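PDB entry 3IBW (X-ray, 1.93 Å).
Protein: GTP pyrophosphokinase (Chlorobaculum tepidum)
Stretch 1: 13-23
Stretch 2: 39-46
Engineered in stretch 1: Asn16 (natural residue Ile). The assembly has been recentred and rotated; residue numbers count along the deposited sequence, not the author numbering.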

# COMPACT_ATOMS: atom_id res chain seq x y z
N GLU A 13 3.39 14.95 2.46
CA GLU A 13 2.34 15.84 1.97
C GLU A 13 1.31 15.09 1.14
O GLU A 13 1.67 14.25 0.32
N ASP A 14 0.04 15.38 1.35
CA ASP A 14 -1.03 14.74 0.59
C ASP A 14 -1.35 15.65 -0.59
O ASP A 14 -2.35 16.36 -0.61
N LYS A 15 -0.48 15.59 -1.59
CA LYS A 15 -0.57 16.40 -2.80
C LYS A 15 -0.01 15.64 -3.99
O LYS A 15 0.64 14.61 -3.84
N ASN A 16 -0.31 16.15 -5.17
CA ASN A 16 0.34 15.66 -6.38
C ASN A 16 0.54 14.15 -6.54
O ASN A 16 1.62 13.72 -6.97
N GLY A 17 -0.47 13.36 -6.19
CA GLY A 17 -0.36 11.92 -6.32
C GLY A 17 0.63 11.24 -5.38
O GLY A 17 1.12 10.15 -5.68
N MSE A 18 0.92 11.86 -4.25
CA MSE A 18 1.88 11.31 -3.29
C MSE A 18 1.52 9.96 -2.67
O MSE A 18 2.40 9.12 -2.46
N THR A 19 0.24 9.73 -2.35
CA THR A 19 -0.15 8.46 -1.74
C THR A 19 0.09 7.34 -2.75
O THR A 19 0.60 6.27 -2.39
N ASN A 20 -0.27 7.56 -4.01
CA ASN A 20 -0.02 6.57 -5.04
C ASN A 20 1.49 6.41 -5.25
O ASN A 20 1.98 5.29 -5.44
N GLN A 21 2.24 7.51 -5.21
CA GLN A 21 3.68 7.42 -5.40
C GLN A 21 4.35 6.59 -4.31
O GLN A 21 5.19 5.73 -4.60
N ILE A 22 3.98 6.83 -3.05
CA ILE A 22 4.58 6.11 -1.94
C ILE A 22 4.20 4.63 -1.94
O ILE A 22 5.02 3.77 -1.61
N THR A 23 2.96 4.35 -2.32
CA THR A 23 2.50 2.98 -2.37
C THR A 23 3.28 2.25 -3.48
O THR A 23 3.62 1.08 -3.34
N ASN A 39 -3.26 6.56 5.70
CA ASN A 39 -4.41 7.44 5.82
C ASN A 39 -4.01 8.83 5.38
O ASN A 39 -2.95 9.31 5.77
N ALA A 40 -4.83 9.46 4.55
CA ALA A 40 -4.54 10.81 4.09
C ALA A 40 -5.61 11.71 4.70
O ALA A 40 -6.81 11.49 4.53
N LYS A 41 -5.16 12.74 5.42
CA LYS A 41 -6.05 13.67 6.11
C LYS A 41 -5.30 14.91 6.59
O LYS A 41 -4.11 14.83 6.92
N ASP A 42 -5.99 16.05 6.64
CA ASP A 42 -5.40 17.31 7.09
C ASP A 42 -4.25 17.83 6.23
O ASP A 42 -3.38 18.57 6.72
N GLY A 43 -4.25 17.46 4.95
CA GLY A 43 -3.20 17.90 4.05
C GLY A 43 -1.97 17.00 4.03
O GLY A 43 -1.04 17.22 3.26
N ILE A 44 -1.96 15.98 4.89
CA ILE A 44 -0.82 15.07 4.93
C ILE A 44 -1.29 13.62 4.90
O ILE A 44 -2.49 13.32 4.97
N PHE A 45 -0.34 12.70 4.75
CA PHE A 45 -0.67 11.29 4.79
C PHE A 45 0.33 10.66 5.77
O PHE A 45 1.45 11.16 5.93
N THR A 46 -0.11 9.61 6.45
CA THR A 46 0.76 8.88 7.35
C THR A 46 0.68 7.44 6.86
O THR A 46 -0.36 7.01 6.35

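Side-chain packing between residues 13-23 and 39-46 of GTP pyrophosphokinase. Apolar contacts centre on Phe45, which points toward the first stretch (chi1 74°, p; chi2 80°) and is the residue most covered by it. Three residues of the helix meet the ring obliquely: Ile22 (m, m) brings CG1 to 3.6 Å from Phe45 CZ, selenomethionine Met18 (m, m, m) brings CE to 4.0 Å from Phe45 CE2, and Thr19 (p), set sideways, rests CG2 3.8 Å from Phe45 CB. The same Thr19 CG2 lies 4.1 Å from Ala40 CB, so one methyl spans the neighbouring strands of the hairpin. At the ring edge, Glu13 O approaches Phe45 CD2 to 3.4 Å.

Polar contacts gather at Asp14. Its backbone N donates a nearly straight hydrogen bond to Gly43 O (2.9 Å), tying the loop to the hairpin turn. Its side chain (t) points toward the second stretch, with CB 3.7 Å from Ile44 C and OD2 3.7 Å from Ala40 CB. Water 1 donates to Asp14 OD2 and accepts from Gly43 N, both at 2.8 Å, bridging carboxylate and turn.

Glu13 and Ile44 (both chi1 p) form an antiparallel non-hydrogen-bonded pair, CA to CA 4.4 Å; their side chains diverge and point away from the interface. Engineered Asn16 lies out of reach.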

# COMPACT_ATOMS: atom_id res chain seq x y z
CB GLU A 13 2.95 16.97 1.15
CG GLU A 13 3.69 16.50 -0.09
CD GLU A 13 4.25 17.65 -0.92
OE1 GLU A 13 4.40 18.76 -0.38
OE2 GLU A 13 4.54 17.43 -2.12
CB ASP A 14 -2.26 14.54 1.49
CG ASP A 14 -3.45 13.98 0.74
OD1 ASP A 14 -3.26 13.20 -0.23
OD2 ASP A 14 -4.59 14.30 1.13
CB LYS A 15 0.38 17.60 -2.72
CG LYS A 15 0.04 18.75 -1.80
CD LYS A 15 1.14 19.81 -1.86
CE LYS A 15 0.66 21.17 -1.37
NZ LYS A 15 1.77 22.17 -1.42
CB ASN A 16 1.72 16.33 -6.42
CG ASN A 16 1.69 17.82 -6.02
OD1 ASN A 16 2.44 18.27 -5.14
ND2 ASN A 16 0.83 18.59 -6.68
CB MSE A 18 2.14 12.32 -2.18
CG MSE A 18 3.10 13.44 -2.54
SE MSE A 18 4.87 12.78 -2.97
CE MSE A 18 5.03 11.38 -1.65
CB THR A 19 -1.62 8.49 -1.26
OG1 THR A 19 -2.47 8.93 -2.32
CG2 THR A 19 -1.76 9.43 -0.05
CB ASN A 20 -0.65 6.99 -6.38
CG ASN A 20 -2.14 6.70 -6.43
OD1 ASN A 20 -2.60 5.93 -7.28
ND2 ASN A 20 -2.89 7.31 -5.53
CB GLN A 21 4.33 8.82 -5.45
CG GLN A 21 5.86 8.78 -5.41
CD GLN A 21 6.51 10.02 -5.99
OE1 GLN A 21 5.91 11.09 -6.03
NE2 GLN A 21 7.75 9.88 -6.44
CB ILE A 22 4.22 6.76 -0.58
CG1 ILE A 22 5.08 8.00 -0.35
CG2 ILE A 22 4.44 5.77 0.56
CD1 ILE A 22 6.58 7.73 -0.39
CB THR A 23 0.98 2.91 -2.64
OG1 THR A 23 0.28 3.57 -1.57
CG2 THR A 23 0.52 1.47 -2.72
CB ASN A 39 -4.89 7.47 7.27
CG ASN A 39 -6.36 7.14 7.39
OD1 ASN A 39 -7.21 7.87 6.89
ND2 ASN A 39 -6.66 6.03 8.05
CB ALA A 40 -4.60 10.87 2.57
CB LYS A 41 -6.67 12.95 7.32
CG LYS A 41 -7.32 13.85 8.36
CD LYS A 41 -7.97 13.04 9.47
CE LYS A 41 -6.93 12.22 10.23
NZ LYS A 41 -7.55 11.11 11.01
CB ASP A 42 -4.95 17.17 8.56
CG ASP A 42 -6.12 16.96 9.52
OD1 ASP A 42 -7.20 17.52 9.26
OD2 ASP A 42 -5.94 16.25 10.54
CB ILE A 44 0.05 15.29 6.22
CG1 ILE A 44 -0.78 15.00 7.47
CG2 ILE A 44 0.61 16.73 6.26
CD1 ILE A 44 0.06 14.70 8.70
CB PHE A 45 -0.56 10.61 3.40
CG PHE A 45 0.85 10.39 2.94
CD1 PHE A 45 1.59 9.31 3.40
CD2 PHE A 45 1.46 11.30 2.08
CE1 PHE A 45 2.92 9.14 3.04
CE2 PHE A 45 2.79 11.15 1.71
CZ PHE A 45 3.52 10.06 2.19
CB THR A 46 0.31 8.96 8.82
OG1 THR A 46 -1.02 8.47 8.95
CG2 THR A 46 0.39 10.39 9.32
O HOH W 1 -5.63 15.67 3.35